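PDB 7D6V: succinate dehydrogenase subunit A from Mycolicibacterium smegmatis, which carries FAD and, as the flavoprotein subunit of a membrane-bound succinate dehydrogenase, probably oxidises succinate to fumarate and passes the electrons to the iron-sulfur subunit. Local coordinates for residues D494-I499 / C549-A554; A106-T111 / D134-E139; R28-R33 / G442-V447; I174-L179 / D539-L544. One frame throughout, in Å; residues are numbered along the deposited sequence.

Interaction 1: D494-I499 / C549-A554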
# COMPACT_ATOMS: atom_id res chain seq x y z
N ASP A 494 -17.54 -25.03 7.06
CA ASP A 494 -17.85 -26.11 7.99
C ASP A 494 -17.43 -27.47 7.44
O ASP A 494 -16.78 -28.25 8.14
CB ASP A 494 -19.35 -26.11 8.31
CG ASP A 494 -19.77 -24.91 9.11
OD1 ASP A 494 -18.97 -23.96 9.24
OD2 ASP A 494 -20.91 -24.91 9.62
N LEU A 495 -17.78 -27.76 6.19
CA LEU A 495 -17.69 -29.13 5.70
C LEU A 495 -16.50 -29.39 4.79
O LEU A 495 -16.19 -30.55 4.52
CB LEU A 495 -18.99 -29.51 4.97
CG LEU A 495 -20.26 -29.16 5.75
CD1 LEU A 495 -21.50 -29.42 4.93
CD2 LEU A 495 -20.32 -29.93 7.06
N VAL A 496 -15.82 -28.35 4.31
CA VAL A 496 -14.58 -28.50 3.55
C VAL A 496 -13.56 -27.58 4.22
O VAL A 496 -13.41 -26.41 3.85
CB VAL A 496 -14.75 -28.16 2.06
CG1 VAL A 496 -13.42 -28.24 1.34
CG2 VAL A 496 -15.78 -29.07 1.41
N GLY A 497 -12.84 -28.11 5.19
CA GLY A 497 -11.93 -27.32 5.99
C GLY A 497 -10.55 -27.94 6.01
O GLY A 497 -10.12 -28.58 5.05
N ILE A 498 -9.84 -27.73 7.12
CA ILE A 498 -8.54 -28.38 7.28
C ILE A 498 -8.72 -29.88 7.36
O ILE A 498 -7.98 -30.65 6.73
CB ILE A 498 -7.80 -27.85 8.51
CG1 ILE A 498 -7.50 -26.37 8.37
CG2 ILE A 498 -6.49 -28.58 8.66
CD1 ILE A 498 -7.00 -25.73 9.63
N ILE A 499 -9.71 -30.33 8.12
CA ILE A 499 -9.97 -31.74 8.34
C ILE A 499 -11.23 -32.10 7.58
O ILE A 499 -12.29 -31.49 7.79
CB ILE A 499 -10.10 -32.08 9.83
CG1 ILE A 499 -8.77 -31.85 10.55
CG2 ILE A 499 -10.54 -33.51 10.02
CD1 ILE A 499 -8.59 -30.46 11.09
N CYS A 549 -16.33 -28.41 -7.61
CA CYS A 549 -15.09 -29.07 -8.01
C CYS A 549 -14.24 -29.42 -6.79
O CYS A 549 -13.72 -30.55 -6.68
CB CYS A 549 -14.30 -28.17 -8.97
SG CYS A 549 -14.80 -28.30 -10.69
N VAL A 550 -14.08 -28.47 -5.87
CA VAL A 550 -13.26 -28.70 -4.68
C VAL A 550 -13.83 -29.84 -3.85
O VAL A 550 -13.10 -30.73 -3.39
CB VAL A 550 -13.14 -27.40 -3.86
CG1 VAL A 550 -12.50 -27.69 -2.52
CG2 VAL A 550 -12.33 -26.37 -4.62
N ALA A 551 -15.15 -29.83 -3.63
CA ALA A 551 -15.77 -30.86 -2.81
C ALA A 551 -15.63 -32.24 -3.44
O ALA A 551 -15.33 -33.22 -2.75
CB ALA A 551 -17.24 -30.53 -2.57
N LYS A 552 -15.82 -32.34 -4.76
CA LYS A 552 -15.72 -33.65 -5.40
C LYS A 552 -14.29 -34.17 -5.38
O LYS A 552 -14.06 -35.36 -5.13
CB LYS A 552 -16.26 -33.57 -6.83
CG LYS A 552 -17.76 -33.49 -6.89
CD LYS A 552 -18.28 -33.76 -8.29
CE LYS A 552 -19.78 -33.93 -8.28
NZ LYS A 552 -20.28 -34.46 -9.57
N ALA A 553 -13.30 -33.30 -5.62
CA ALA A 553 -11.91 -33.73 -5.53
C ALA A 553 -11.56 -34.19 -4.12
O ALA A 553 -10.91 -35.23 -3.94
CB ALA A 553 -10.98 -32.60 -5.98
N ALA A 554 -12.00 -33.44 -3.11
CA ALA A 554 -11.71 -33.81 -1.73
C ALA A 554 -12.37 -35.12 -1.35
O ALA A 554 -11.81 -35.89 -0.56
CB ALA A 554 -12.15 -32.69 -0.78
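Val496, just past the end of helix 481-495, packs against Val550 and Ala551 on the flank of helix 532-556. Its CB points at that helix but stays behind its own two methyls, which do all the touching. CG1 lies anti to the backbone N (chi1 176°) and runs toward Val550, ending 4.0 Å from Val550 CG1; the two valines cross obliquely, one methyl of each against one methyl of the other. The second branch, CG2, forks off on the N side of Val496 and comes to rest 4.5 Å from Ala551 CB, a looser touch. A single beta-branched residue thus spans two consecutive positions of the opposing helix, and Ala551, with only a methyl, meets the second branch at the edge of van der Waals range.

Both segments fall in the region that matches the C-terminal part of fumarate reductase flavoproteins, and Val496 is where helix 481-495 gives way to loop: its backbone angles (-128/90) are the first to leave helical values. Helix 532-556, by contrast, runs on through the contact, with Ala554 N bonded to Val550 O at 2.9 Å, so Val550 and Ala551 sit on regular helix. No hydrogen bond crosses the contact, as suits three aliphatic residues buried together. Val550 also leans on Ile212 and on Ile246 of strand 246-253, while Ala551 touches Leu509 of helix 502-518. The next residue, Lys552, takes no part and bonds Asp594 O through NZ.

Interaction 2: A106-T111 / D134-E139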
# COMPACT_ATOMS: atom_id res chain seq x y z
N ALA A 106 12.81 -1.38 -9.65
CA ALA A 106 12.57 -1.94 -8.32
C ALA A 106 13.76 -1.69 -7.41
O ALA A 106 14.92 -1.77 -7.82
CB ALA A 106 12.29 -3.44 -8.42
N LEU A 107 13.47 -1.38 -6.14
CA LEU A 107 14.48 -1.12 -5.13
C LEU A 107 14.28 -2.09 -3.97
O LEU A 107 13.44 -1.85 -3.09
CB LEU A 107 14.43 0.32 -4.65
CG LEU A 107 14.85 1.40 -5.64
CD1 LEU A 107 14.54 2.77 -5.08
CD2 LEU A 107 16.33 1.29 -5.95
N PHE A 108 15.03 -3.19 -3.97
CA PHE A 108 15.02 -4.12 -2.85
C PHE A 108 15.97 -3.64 -1.76
O PHE A 108 16.68 -2.64 -1.91
CB PHE A 108 15.43 -5.52 -3.31
CG PHE A 108 14.46 -6.15 -4.26
CD1 PHE A 108 13.40 -6.90 -3.79
CD2 PHE A 108 14.63 -6.02 -5.63
CE1 PHE A 108 12.51 -7.49 -4.66
CE2 PHE A 108 13.74 -6.61 -6.50
CZ PHE A 108 12.68 -7.35 -6.02
N ASP A 109 15.97 -4.35 -0.64
CA ASP A 109 16.99 -4.15 0.37
C ASP A 109 18.33 -4.65 -0.15
O ASP A 109 18.40 -5.55 -0.99
CB ASP A 109 16.63 -4.86 1.67
CG ASP A 109 15.51 -4.17 2.41
OD1 ASP A 109 14.78 -4.85 3.16
OD2 ASP A 109 15.34 -2.94 2.25
N ARG A 110 19.41 -4.05 0.34
CA ARG A 110 20.74 -4.30 -0.20
C ARG A 110 21.62 -4.99 0.83
O ARG A 110 21.40 -4.89 2.04
CB ARG A 110 21.40 -3.00 -0.65
CG ARG A 110 20.48 -2.02 -1.34
CD ARG A 110 19.84 -2.62 -2.59
NE ARG A 110 20.83 -3.00 -3.59
CZ ARG A 110 20.53 -3.63 -4.72
NH1 ARG A 110 19.27 -3.93 -4.99
NH2 ARG A 110 21.49 -3.94 -5.58
N THR A 111 22.62 -5.71 0.33
CA THR A 111 23.67 -6.29 1.16
C THR A 111 24.85 -5.32 1.25
O THR A 111 24.82 -4.21 0.71
CB THR A 111 24.11 -7.64 0.60
OG1 THR A 111 24.82 -7.45 -0.63
CG2 THR A 111 22.92 -8.53 0.36
N ASP A 134 8.61 -5.40 4.81
CA ASP A 134 7.57 -6.37 4.48
C ASP A 134 6.56 -5.68 3.58
O ASP A 134 5.44 -5.38 4.00
CB ASP A 134 6.92 -6.91 5.76
CG ASP A 134 7.86 -7.77 6.58
OD1 ASP A 134 8.76 -8.41 5.99
OD2 ASP A 134 7.71 -7.81 7.82
N ARG A 135 6.96 -5.44 2.33
CA ARG A 135 6.07 -4.92 1.30
C ARG A 135 6.46 -5.43 -0.08
O ARG A 135 6.33 -4.70 -1.06
CB ARG A 135 6.04 -3.39 1.34
CG ARG A 135 7.39 -2.73 1.48
CD ARG A 135 7.26 -1.22 1.50
NE ARG A 135 8.56 -0.56 1.59
CZ ARG A 135 9.24 -0.39 2.72
NH1 ARG A 135 10.42 0.22 2.70
NH2 ARG A 135 8.74 -0.83 3.86
N THR A 136 6.98 -6.65 -0.16
CA THR A 136 7.58 -7.13 -1.40
C THR A 136 6.55 -7.21 -2.53
O THR A 136 6.86 -6.88 -3.68
CB THR A 136 8.24 -8.48 -1.18
OG1 THR A 136 9.02 -8.43 0.03
CG2 THR A 136 9.16 -8.83 -2.33
N GLY A 137 5.33 -7.66 -2.22
CA GLY A 137 4.30 -7.72 -3.24
C GLY A 137 3.95 -6.35 -3.79
O GLY A 137 3.75 -6.19 -5.00
N LEU A 138 3.88 -5.35 -2.92
CA LEU A 138 3.64 -3.98 -3.37
C LEU A 138 4.76 -3.50 -4.29
O LEU A 138 4.49 -2.88 -5.32
CB LEU A 138 3.51 -3.05 -2.16
CG LEU A 138 3.39 -1.56 -2.48
CD1 LEU A 138 2.03 -1.26 -3.07
CD2 LEU A 138 3.64 -0.73 -1.24
N GLU A 139 6.01 -3.79 -3.93
CA GLU A 139 7.13 -3.40 -4.78
C GLU A 139 7.04 -4.07 -6.15
O GLU A 139 7.24 -3.42 -7.18
CB GLU A 139 8.45 -3.76 -4.09
CG GLU A 139 9.70 -3.40 -4.88
CD GLU A 139 10.01 -1.92 -4.85
OE1 GLU A 139 10.18 -1.33 -5.93
OE2 GLU A 139 10.09 -1.35 -3.74
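Glu139 reaches out from the first turns of helix 136-159 to the backbone of Ala106 and Leu107, and this carboxylate forms the close part of the contact. CG lies anti to the backbone N (chi1 180°) and the chain then bends at chi2 (76°), which brings both oxygens up against the loop. OE1 takes a weak but fairly straight hydrogen bond from Leu107 N, 3.3 Å long with an N-H...O angle of 163°, and lies beside Ala106, 3.4 Å from Ala106 CA. Ala106 adds only a methyl beside the carboxylate. OE2 faces Leu107 O at 3.4 Å, but both are acceptors and no bond joins them; Leu107 O is served instead by Gln140 of the iron-sulfur subunit.

Contact thins out along the loop. Phe108 brings only its ring edge to the helix, CE1 lying 4.3 Å from Thr136 CG2, with that methyl near the ring plane. Thr136 divides its duties, the methyl turned to the ring and OG1 bonded to Gly52 O. Farther on, in the more exposed part, the opposite charges of Asp109 OD2 and Arg135 NH1 stand 5.9 Å apart and do not pair; Asp109 OD1 is instead bonded to Gly133 N.

The stronger partner of Glu139 OE1 is Arg143 of the iron-sulfur subunit, a salt bridge that probably polarises the carboxylate. Arg110 N and NE also bond Gln133 and Met131 of the iron-sulfur subunit, and the arrangement forms part of the flavoprotein's docking surface for that subunit, the assembly common to succinate dehydrogenases and fumarate reductases.

Interaction 3: R28-R33 / G442-V447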
# COMPACT_ATOMS: atom_id res chain seq x y z
N ARG A 28 4.08 -7.80 -25.27
CA ARG A 28 4.44 -6.58 -25.97
C ARG A 28 5.86 -6.65 -26.51
O ARG A 28 6.13 -6.16 -27.61
CB ARG A 28 4.29 -5.37 -25.04
CG ARG A 28 4.32 -4.03 -25.77
CD ARG A 28 5.69 -3.40 -25.70
NE ARG A 28 5.70 -2.01 -26.15
CZ ARG A 28 6.81 -1.31 -26.37
NH1 ARG A 28 7.99 -1.87 -26.18
NH2 ARG A 28 6.73 -0.05 -26.77
N GLU A 29 6.78 -7.26 -25.76
CA GLU A 29 8.15 -7.39 -26.25
C GLU A 29 8.20 -8.23 -27.52
O GLU A 29 8.94 -7.91 -28.45
CB GLU A 29 9.05 -8.00 -25.17
CG GLU A 29 9.24 -7.13 -23.94
CD GLU A 29 10.01 -5.86 -24.22
OE1 GLU A 29 10.88 -5.87 -25.12
OE2 GLU A 29 9.74 -4.84 -23.55
N ARG A 30 7.43 -9.32 -27.57
CA ARG A 30 7.40 -10.12 -28.79
C ARG A 30 6.68 -9.41 -29.93
O ARG A 30 6.79 -9.85 -31.08
CB ARG A 30 6.75 -11.47 -28.52
CG ARG A 30 7.42 -12.25 -27.40
CD ARG A 30 8.57 -13.11 -27.91
NE ARG A 30 9.72 -12.32 -28.35
CZ ARG A 30 10.51 -11.61 -27.55
NH1 ARG A 30 10.29 -11.58 -26.24
NH2 ARG A 30 11.53 -10.94 -28.06
N GLY A 31 5.91 -8.37 -29.64
CA GLY A 31 5.30 -7.55 -30.66
C GLY A 31 3.87 -7.97 -30.88
O GLY A 31 3.60 -8.86 -31.70
N LEU A 32 2.94 -7.30 -30.21
CA LEU A 32 1.55 -7.73 -30.13
C LEU A 32 0.74 -6.57 -29.60
O LEU A 32 1.25 -5.73 -28.85
CB LEU A 32 1.38 -8.95 -29.22
CG LEU A 32 1.70 -10.36 -29.69
CD1 LEU A 32 1.24 -11.37 -28.66
CD2 LEU A 32 1.05 -10.64 -31.02
N ARG A 33 -0.53 -6.54 -29.98
CA ARG A 33 -1.50 -5.64 -29.36
C ARG A 33 -2.15 -6.38 -28.20
O ARG A 33 -2.83 -7.39 -28.40
CB ARG A 33 -2.55 -5.18 -30.37
CG ARG A 33 -1.96 -4.62 -31.65
CD ARG A 33 -3.01 -3.84 -32.41
NE ARG A 33 -3.58 -2.76 -31.61
CZ ARG A 33 -4.87 -2.64 -31.32
NH1 ARG A 33 -5.29 -1.62 -30.58
NH2 ARG A 33 -5.74 -3.53 -31.77
N GLY A 442 4.20 -17.97 -24.82
CA GLY A 442 3.41 -19.01 -25.45
C GLY A 442 2.25 -18.44 -26.25
O GLY A 442 1.94 -18.92 -27.34
N ALA A 443 1.59 -17.41 -25.71
CA ALA A 443 0.54 -16.74 -26.45
C ALA A 443 1.07 -16.10 -27.73
O ALA A 443 0.44 -16.19 -28.79
CB ALA A 443 -0.14 -15.69 -25.57
N ALA A 444 2.24 -15.46 -27.64
CA ALA A 444 2.83 -14.86 -28.84
C ALA A 444 3.16 -15.92 -29.89
O ALA A 444 2.91 -15.72 -31.08
CB ALA A 444 4.08 -14.07 -28.46
N ASP A 445 3.73 -17.05 -29.46
CA ASP A 445 4.03 -18.13 -30.40
C ASP A 445 2.76 -18.66 -31.05
O ASP A 445 2.73 -18.91 -32.26
CB ASP A 445 4.77 -19.26 -29.69
CG ASP A 445 6.20 -18.90 -29.36
OD1 ASP A 445 6.67 -17.84 -29.81
OD2 ASP A 445 6.85 -19.69 -28.65
N TYR A 446 1.70 -18.85 -30.25
CA TYR A 446 0.45 -19.36 -30.80
C TYR A 446 -0.14 -18.40 -31.82
O TYR A 446 -0.63 -18.82 -32.87
CB TYR A 446 -0.54 -19.63 -29.66
CG TYR A 446 -1.93 -20.02 -30.12
CD1 TYR A 446 -2.95 -19.09 -30.15
CD2 TYR A 446 -2.21 -21.32 -30.50
CE1 TYR A 446 -4.22 -19.45 -30.56
CE2 TYR A 446 -3.47 -21.69 -30.91
CZ TYR A 446 -4.47 -20.74 -30.94
OH TYR A 446 -5.73 -21.11 -31.35
N VAL A 447 -0.10 -17.10 -31.52
CA VAL A 447 -0.69 -16.12 -32.43
C VAL A 447 0.12 -16.03 -33.72
O VAL A 447 -0.46 -15.91 -34.81
CB VAL A 447 -0.80 -14.75 -31.73
CG1 VAL A 447 -1.16 -13.67 -32.72
CG2 VAL A 447 -1.85 -14.82 -30.63
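Ala444 presents its methyl to two residues at once, Arg30 and Leu32, the neighbours of Gly31 in sequence. From Arg30 it is the base of the side chain that packs: CB sits 3.7 Å and CG 3.9 Å from Ala444 CB, after which bends at chi2 and chi3 carry the guanidinium off along the surface. Arginine therefore serves here as a short aliphatic stem with a charge held at the rim. Leu32 comes in with both tips. Its CD1 settles over the helix backbone, 3.8 Å from Ala444 CA, while CD2 reaches Val447 CG1 at 4.1 Å.

Helix 18-30 lies between strands 11-14 and 34-37 in the beta-alpha-beta unit of a Rossmann-type FAD-binding fold, and Leu32 stands in the turn leading to the second strand. Gly31 makes that turn with a positive phi (98°), where a CB would collide with the preceding carbonyl. Val447 has CG1 anti to its backbone N (chi1 169°), the branch that faces Leu32. Helix 427-448 rests in turn on strands 204-206 and 408-409 of the parallel sheet, through Ala443 and Val447.

Interaction 4: I174-L179 / D539-L544. With FAD (flavin-adenine dinucleotide), chain D.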
# COMPACT_ATOMS: atom_id res chain seq x y z
N ILE A 174 -14.80 -9.86 -16.67
CA ILE A 174 -15.06 -10.78 -17.76
C ILE A 174 -15.94 -11.91 -17.25
O ILE A 174 -15.64 -12.52 -16.22
CB ILE A 174 -13.75 -11.34 -18.35
CG1 ILE A 174 -12.93 -10.21 -18.98
CG2 ILE A 174 -14.03 -12.42 -19.37
CD1 ILE A 174 -13.60 -9.54 -20.15
N THR A 175 -17.04 -12.18 -17.96
CA THR A 175 -18.01 -13.17 -17.53
C THR A 175 -18.07 -14.40 -18.43
O THR A 175 -18.62 -15.42 -18.00
CB THR A 175 -19.41 -12.56 -17.46
OG1 THR A 175 -19.90 -12.30 -18.78
CG2 THR A 175 -19.38 -11.26 -16.68
N GLU A 176 -17.53 -14.34 -19.64
CA GLU A 176 -17.58 -15.47 -20.55
C GLU A 176 -16.40 -15.42 -21.50
O GLU A 176 -15.85 -14.36 -21.79
CB GLU A 176 -18.89 -15.49 -21.34
CG GLU A 176 -19.25 -16.83 -21.95
CD GLU A 176 -19.74 -17.83 -20.92
OE1 GLU A 176 -18.89 -18.47 -20.26
OE2 GLU A 176 -20.97 -17.97 -20.77
N LEU A 177 -16.00 -16.60 -21.98
CA LEU A 177 -15.03 -16.73 -23.05
C LEU A 177 -15.73 -17.25 -24.29
O LEU A 177 -16.45 -18.26 -24.22
CB LEU A 177 -13.88 -17.66 -22.65
CG LEU A 177 -13.00 -17.23 -21.48
CD1 LEU A 177 -11.89 -18.23 -21.25
CD2 LEU A 177 -12.44 -15.85 -21.72
N ILE A 178 -15.54 -16.58 -25.41
CA ILE A 178 -16.22 -16.92 -26.65
C ILE A 178 -15.36 -17.88 -27.45
O ILE A 178 -14.14 -17.70 -27.57
CB ILE A 178 -16.55 -15.65 -27.46
CG1 ILE A 178 -17.29 -14.64 -26.59
CG2 ILE A 178 -17.38 -16.00 -28.68
CD1 ILE A 178 -18.63 -15.12 -26.09
N LEU A 179 -15.99 -18.92 -27.99
CA LEU A 179 -15.31 -19.95 -28.76
C LEU A 179 -15.83 -19.95 -30.19
O LEU A 179 -16.99 -19.61 -30.45
CB LEU A 179 -15.52 -21.33 -28.13
CG LEU A 179 -14.45 -21.85 -27.17
CD1 LEU A 179 -14.19 -20.87 -26.05
CD2 LEU A 179 -14.90 -23.18 -26.60
N ASP A 539 -20.86 -13.32 -9.79
CA ASP A 539 -19.75 -14.09 -9.24
C ASP A 539 -20.20 -15.40 -8.59
O ASP A 539 -19.40 -16.34 -8.49
CB ASP A 539 -18.99 -13.27 -8.21
CG ASP A 539 -18.28 -12.08 -8.82
OD1 ASP A 539 -17.73 -12.21 -9.93
OD2 ASP A 539 -18.26 -11.01 -8.18
N MET A 540 -21.45 -15.46 -8.13
CA MET A 540 -21.91 -16.62 -7.38
C MET A 540 -21.89 -17.89 -8.23
O MET A 540 -21.69 -18.98 -7.69
CB MET A 540 -23.31 -16.37 -6.83
CG MET A 540 -23.32 -15.89 -5.38
SD MET A 540 -22.42 -16.97 -4.26
CE MET A 540 -23.60 -18.29 -4.05
N ARG A 541 -22.10 -17.79 -9.54
CA ARG A 541 -22.10 -18.99 -10.37
C ARG A 541 -20.70 -19.59 -10.48
O ARG A 541 -20.52 -20.81 -10.38
CB ARG A 541 -22.69 -18.68 -11.75
CG ARG A 541 -21.80 -17.88 -12.69
CD ARG A 541 -22.53 -17.45 -13.95
NE ARG A 541 -22.71 -18.54 -14.90
CZ ARG A 541 -22.21 -18.54 -16.14
NH1 ARG A 541 -21.50 -17.51 -16.57
NH2 ARG A 541 -22.43 -19.57 -16.94
N ASN A 542 -19.68 -18.74 -10.63
CA ASN A 542 -18.30 -19.22 -10.61
C ASN A 542 -17.96 -19.81 -9.25
O ASN A 542 -17.30 -20.86 -9.17
CB ASN A 542 -17.34 -18.07 -10.94
CG ASN A 542 -17.75 -17.32 -12.19
OD1 ASN A 542 -18.18 -17.92 -13.17
ND2 ASN A 542 -17.61 -16.01 -12.15
N MET A 543 -18.40 -19.16 -8.18
CA MET A 543 -18.11 -19.68 -6.85
C MET A 543 -18.75 -21.05 -6.64
O MET A 543 -18.13 -21.95 -6.07
CB MET A 543 -18.57 -18.69 -5.78
CG MET A 543 -17.51 -17.67 -5.41
SD MET A 543 -17.93 -16.64 -4.01
CE MET A 543 -18.90 -15.36 -4.80
N LEU A 544 -19.99 -21.22 -7.10
CA LEU A 544 -20.66 -22.51 -6.96
C LEU A 544 -19.96 -23.60 -7.75
O LEU A 544 -19.78 -24.72 -7.26
CB LEU A 544 -22.12 -22.39 -7.39
CG LEU A 544 -23.07 -21.63 -6.46
CD1 LEU A 544 -24.39 -21.34 -7.15
CD2 LEU A 544 -23.29 -22.40 -5.17
PA FAD D . -3.58 -11.41 -8.33
O1A FAD D . -2.58 -10.36 -8.64
O2A FAD D . -3.92 -11.70 -6.92
O5B FAD D . -4.95 -10.96 -9.04
C5B FAD D . -5.40 -11.48 -10.27
C4B FAD D . -5.98 -10.37 -11.12
O4B FAD D . -7.03 -10.86 -11.95
C3B FAD D . -6.59 -9.23 -10.33
O3B FAD D . -6.17 -8.02 -10.94
C2B FAD D . -8.07 -9.38 -10.54
O2B FAD D . -8.76 -8.14 -10.49
C1B FAD D . -8.12 -9.96 -11.93
N9A FAD D . -9.39 -10.68 -12.16
C8A FAD D . -9.87 -11.69 -11.44
N7A FAD D . -11.05 -12.11 -11.94
C5A FAD D . -11.34 -11.34 -12.99
C6A FAD D . -12.43 -11.23 -13.97
N6A FAD D . -13.49 -12.05 -13.93
N1A FAD D . -12.33 -10.28 -14.91
C2A FAD D . -11.29 -9.45 -14.98
N3A FAD D . -10.27 -9.49 -14.13
C4A FAD D . -10.24 -10.40 -13.13
N1 FAD D . 2.92 -15.40 -1.55
C2 FAD D . 4.23 -15.37 -1.25
O2 FAD D . 5.02 -15.98 -1.98
N3 FAD D . 4.73 -14.71 -0.21
C4 FAD D . 3.95 -14.03 0.63
O4 FAD D . 4.44 -13.43 1.59
C4X FAD D . 2.50 -14.01 0.39
N5 FAD D . 1.66 -13.35 1.19
C5X FAD D . 0.34 -13.35 0.94
C6 FAD D . -0.51 -12.65 1.78
C7 FAD D . -1.87 -12.65 1.53
C7M FAD D . -2.81 -11.90 2.43
C8 FAD D . -2.41 -13.38 0.37
C8M FAD D . -3.89 -13.38 0.09
C9 FAD D . -1.56 -14.08 -0.48
C9A FAD D . -0.21 -14.08 -0.23
N10 FAD D . 0.65 -14.78 -1.08
C10 FAD D . 2.02 -14.76 -0.79
C1' FAD D . 0.14 -15.50 -2.24
C2' FAD D . 0.44 -14.70 -3.50
O2' FAD D . 0.31 -13.30 -3.23
C3' FAD D . -0.52 -15.02 -4.63
O3' FAD D . -0.33 -16.37 -5.02
C4' FAD D . -0.26 -14.12 -5.83
O4' FAD D . -0.46 -12.76 -5.46
C5' FAD D . -1.18 -14.43 -7.00
O5' FAD D . -0.99 -13.41 -7.96
P FAD D . -1.76 -13.39 -9.36
O1P FAD D . -1.03 -12.43 -10.24
O2P FAD D . -1.95 -14.78 -9.84
O3P FAD D . -3.22 -12.81 -9.03
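A classic beta bulge in strand 172-179, formed by Thr175 and Glu176 opposite Phe188, is the feature that Arg541 of helix 532-556 reaches across to approach. The bend at chi3 (-76°) turns the guanidinium toward the strand, which it meets with its edge. NH1 comes within 3.8 Å of Thr175 O, too far for a hydrogen bond, and lies 4.3 Å from Glu176 OE2, beyond a salt bridge. Any attraction is probably weak and long-range, and Glu176 probably also eases the nearness of Arg541 to the like charge of Arg235. The long arginine chain carries its charge across from the helix to the strand. Other partners draw on the same groups, since Arg541 NH2 makes a weak bond to Pro590 O and Glu176 OE1 forms a long, weak ion pair with Arg235.

Just before the bulge, Ile174 grips the adenine of FAD with its backbone. Ile174 N donates to N1A at 3.1 Å, nearly straight at 172°, and N6A donates to Ile174 O at 3.2 Å; the pair reads the same edge of adenine that a base-pairing partner would. Because backbone atoms do this work, the side chain can be apolar, and it packs against Leu232 and Ala187.

Strand 172-179 lies at the edge of its four-stranded sheet, antiparallel to strand 184-191. Helix 230-236 packs against it through Leu177 and also touches Asn542, while Met540 and Met543 of helix 532-556 lean on helix 481-495.

Overall arrangement
From the N terminus, interaction 3 opens first, at 28-33, and closes only at 442-447, tying the end of the beta-alpha-beta helix to helix 427-448. Interaction 2 opens and closes inside that long loop, its segments 23 residues apart, and joins a loop to the start of helix 136-159. Interaction 4 also opens inside it, at strand 172-179, but closes beyond it on helix 532-556, so the two cross; it joins the FAD-binding part to the C-terminal part. Interaction 1, from 494-499 to 549-554, ties two helices of the C-terminal part and crosses interaction 4, with which it shares helix 532-556; their nearest atoms are about 5 Å apart.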